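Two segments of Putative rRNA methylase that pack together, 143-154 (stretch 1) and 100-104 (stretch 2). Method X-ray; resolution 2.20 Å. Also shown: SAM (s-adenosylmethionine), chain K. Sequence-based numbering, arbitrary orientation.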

# COMPACT_ATOMS: atom_id res chain seq x y z
N GLY A 143 0.86 22.52 5.64
CA GLY A 143 -0.17 23.54 5.85
C GLY A 143 -0.24 24.04 7.29
O GLY A 143 0.79 24.13 7.97
N ASP A 144 -1.46 24.32 7.76
CA ASP A 144 -1.71 24.75 9.14
C ASP A 144 -1.33 23.65 10.14
O ASP A 144 -0.80 23.93 11.21
CB ASP A 144 -3.18 25.15 9.34
CG ASP A 144 -3.56 26.42 8.59
OD1 ASP A 144 -4.31 27.24 9.17
OD2 ASP A 144 -3.13 26.61 7.43
N THR A 145 -1.61 22.40 9.74
CA THR A 145 -1.36 21.19 10.52
C THR A 145 0.10 21.03 10.96
O THR A 145 0.37 20.74 12.13
CB THR A 145 -1.86 19.94 9.72
OG1 THR A 145 -3.29 19.98 9.61
CG2 THR A 145 -1.46 18.64 10.38
N GLY A 146 1.04 21.26 10.05
CA GLY A 146 2.46 21.10 10.36
C GLY A 146 2.91 19.65 10.28
O GLY A 146 2.16 18.80 9.80
N PHE A 147 4.11 19.36 10.78
CA PHE A 147 4.76 18.06 10.52
C PHE A 147 5.04 17.21 11.76
O PHE A 147 5.43 16.06 11.63
CB PHE A 147 6.08 18.29 9.79
CG PHE A 147 5.94 18.96 8.45
CD1 PHE A 147 5.71 18.21 7.31
CD2 PHE A 147 6.08 20.35 8.33
CE1 PHE A 147 5.59 18.82 6.06
CE2 PHE A 147 5.97 20.96 7.09
CZ PHE A 147 5.72 20.19 5.96
N GLU A 148 4.83 17.80 12.93
CA GLU A 148 5.22 17.21 14.21
C GLU A 148 4.44 15.94 14.55
O GLU A 148 5.00 14.98 15.09
CB GLU A 148 5.06 18.27 15.31
CG GLU A 148 5.47 17.86 16.73
CD GLU A 148 4.68 18.60 17.81
OE1 GLU A 148 3.79 19.41 17.48
OE2 GLU A 148 4.95 18.35 19.01
N GLU A 149 3.15 15.94 14.23
CA GLU A 149 2.28 14.79 14.47
C GLU A 149 2.63 13.61 13.58
O GLU A 149 2.73 12.49 14.07
CB GLU A 149 0.80 15.16 14.29
CG GLU A 149 -0.12 13.97 14.53
CD GLU A 149 -1.57 14.35 14.60
OE1 GLU A 149 -2.03 15.15 13.75
OE2 GLU A 149 -2.25 13.82 15.49
N LYS A 150 2.83 13.89 12.29
CA LYS A 150 3.28 12.88 11.33
C LYS A 150 4.56 12.18 11.82
O LYS A 150 4.60 10.95 11.91
CB LYS A 150 3.52 13.49 9.94
CG LYS A 150 3.97 12.47 8.89
CD LYS A 150 4.65 13.10 7.68
CE LYS A 150 6.12 13.41 7.91
NZ LYS A 150 7.03 12.47 7.17
N GLU A 151 5.56 12.99 12.17
CA GLU A 151 6.87 12.50 12.60
C GLU A 151 6.80 11.64 13.87
O GLU A 151 7.36 10.56 13.90
CB GLU A 151 7.84 13.67 12.79
CG GLU A 151 8.25 14.35 11.49
CD GLU A 151 9.30 13.57 10.73
OE1 GLU A 151 10.49 13.63 11.11
OE2 GLU A 151 8.93 12.90 9.74
N LYS A 152 6.08 12.12 14.88
CA LYS A 152 5.97 11.39 16.14
C LYS A 152 5.13 10.11 16.04
O LYS A 152 5.55 9.08 16.57
CB LYS A 152 5.48 12.29 17.27
CG LYS A 152 6.49 13.34 17.69
CD LYS A 152 5.98 14.24 18.79
CE LYS A 152 7.00 15.34 19.10
NZ LYS A 152 6.47 16.34 20.07
N VAL A 153 3.98 10.18 15.37
CA VAL A 153 3.11 9.02 15.17
C VAL A 153 3.84 7.89 14.44
O VAL A 153 3.79 6.72 14.86
CB VAL A 153 1.78 9.38 14.43
CG1 VAL A 153 1.05 8.14 13.97
CG2 VAL A 153 0.87 10.20 15.33
N LEU A 154 4.54 8.24 13.36
CA LEU A 154 5.34 7.29 12.60
C LEU A 154 6.51 6.71 13.41
O LEU A 154 6.80 5.52 13.31
CB LEU A 154 5.83 7.90 11.28
CG LEU A 154 4.78 8.11 10.17
CD1 LEU A 154 5.35 8.90 8.99
CD2 LEU A 154 4.20 6.79 9.68
N SAM K . -13.17 11.54 9.23
CA SAM K . -13.52 12.99 9.33
C SAM K . -14.58 13.40 8.31
O SAM K . -14.75 14.58 7.98
OXT SAM K . -15.30 12.55 7.79
CB SAM K . -12.26 13.85 9.25
CG SAM K . -11.56 14.00 10.60
SD SAM K . -10.75 15.61 10.82
CE SAM K . -9.33 15.41 9.71
C5' SAM K . -10.03 15.38 12.47
C4' SAM K . -11.13 15.40 13.54
O4' SAM K . -10.66 14.85 14.76
C3' SAM K . -11.62 16.81 13.84
O3' SAM K . -13.03 16.82 13.74
C2' SAM K . -11.17 17.09 15.26
O2' SAM K . -12.08 17.90 15.99
C1' SAM K . -11.09 15.67 15.83
N9 SAM K . -10.19 15.55 16.99
C8 SAM K . -9.12 16.34 17.34
N7 SAM K . -8.58 15.85 18.49
C5 SAM K . -9.30 14.77 18.87
C6 SAM K . -9.21 13.89 19.94
N6 SAM K . -8.26 14.02 20.87
N1 SAM K . -10.12 12.87 20.05
C2 SAM K . -11.13 12.69 19.12
N3 SAM K . -11.20 13.55 18.05
C4 SAM K . -10.31 14.57 17.93
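Stretch 2 (100-104) NLGYL

Stretch 1 starts as a loop, residues 143 to 147, and becomes a helix at Glu 148 that continues past Leu 154. Four backbone hydrogen bonds set the helical turns: Glu 151 N to Phe 147 O (3.1 Å), Lys 152 N to Glu 148 O (3.1 Å), Val 153 N to Glu 149 O (2.9 Å) and Leu 154 N to Lys 150 O (3.1 Å). Stretch 2 is the last part of a strand, Asn 100 and Leu 101, followed by loop from Gly 102 to Leu 104.

The two run in opposing order. Tyr 103 lies by Asp 144 and Thr 145, at the start of stretch 1, while Leu 101 lies by Glu 149 and Val 153, farther along it. The backbones are closest at Thr 145 and Gly 102, with 6.1 Å from CA to CA. From Glu 149 CA to Leu 101 CA the distance is 8.5 Å, so side chains fill the wider gap.

No hydrogen bond joins the stretches. The contact is made by packing, and it buries 277 Å² in total.

Thr 145 (chi1 m) points toward stretch 2. Its OG1 is 3.3 Å from Tyr 103 CE1 and 4.2 Å from Gly 102 CA. Asp 144 adds a second contact to the same ring, with its CB 3.7 Å from Tyr 103 CE1. Both approaches to the ring are oblique. Tyr 103 has chi1 p, and its CA-to-CB bond points toward stretch 1.

Gly 102 has phi/psi of 147/-152. At these angles a CB would be jammed against the carbonyl O of Leu 101, which suits glycine.

Leu 101 has the largest covered area of stretch 2. Its CB is 3.9 Å from Glu 149 OE1, and its CD1 is 4.3 Å from Val 153 CG2. The latter is an apolar contact. Glu 149 and Val 153 are one helical turn apart and both point toward stretch 2. Glu 149 has chi1 and chi2 both t. Its OE1 is also 4.3 Å from Gly 102 N, and its carboxylate oxygens are hydrogen-bonded elsewhere in the structure.

Other charged residues of the helix stay out of the contact. Lys 152 NZ forms a salt bridge with Glu 148 OE2 at 2.7 Å. Lys 150 NZ pairs with Glu 151 OE2 at 3.2 Å, a salt bridge whose hydrogen bond is weak.

Stretch 2 also touches the cofactor. Tyr 103 O and Asn 100 O lie 3.3 Å and 3.4 Å from SAM CE, the methyl carbon. Gly 102 O is 3.5 Å from SAM C5'.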

# COMPACT_ATOMS: atom_id res chain seq x y z
N ASN A 100 -8.39 9.71 11.13
CA ASN A 100 -8.18 10.70 10.09
C ASN A 100 -7.57 11.94 10.76
O ASN A 100 -8.26 12.69 11.42
CB ASN A 100 -9.52 11.01 9.43
CG ASN A 100 -9.38 11.38 7.98
OD1 ASN A 100 -9.09 12.52 7.65
ND2 ASN A 100 -9.60 10.41 7.10
N LEU A 101 -6.26 12.12 10.60
CA LEU A 101 -5.51 13.06 11.43
C LEU A 101 -5.38 14.46 10.84
O LEU A 101 -4.95 14.62 9.70
CB LEU A 101 -4.11 12.51 11.72
CG LEU A 101 -3.98 11.14 12.39
CD1 LEU A 101 -2.51 10.92 12.74
CD2 LEU A 101 -4.84 11.09 13.64
N GLY A 102 -5.72 15.46 11.64
CA GLY A 102 -5.64 16.87 11.24
C GLY A 102 -6.75 17.68 11.89
O GLY A 102 -7.21 17.33 12.97
N TYR A 103 -7.18 18.76 11.24
CA TYR A 103 -8.30 19.58 11.73
C TYR A 103 -9.61 19.30 10.99
O TYR A 103 -9.61 18.67 9.94
CB TYR A 103 -7.96 21.09 11.66
CG TYR A 103 -7.42 21.57 10.33
CD1 TYR A 103 -6.07 21.90 10.20
CD2 TYR A 103 -8.24 21.69 9.21
CE1 TYR A 103 -5.56 22.34 8.98
CE2 TYR A 103 -7.74 22.12 7.98
CZ TYR A 103 -6.39 22.45 7.88
OH TYR A 103 -5.88 22.89 6.67
N LEU A 104 -10.72 19.80 11.55
CA LEU A 104 -12.04 19.70 10.91
C LEU A 104 -12.14 20.58 9.65
O LEU A 104 -11.88 21.78 9.71
CB LEU A 104 -13.15 20.07 11.91
CG LEU A 104 -14.62 20.19 11.46
CD1 LEU A 104 -15.16 18.88 10.94
CD2 LEU A 104 -15.49 20.69 12.60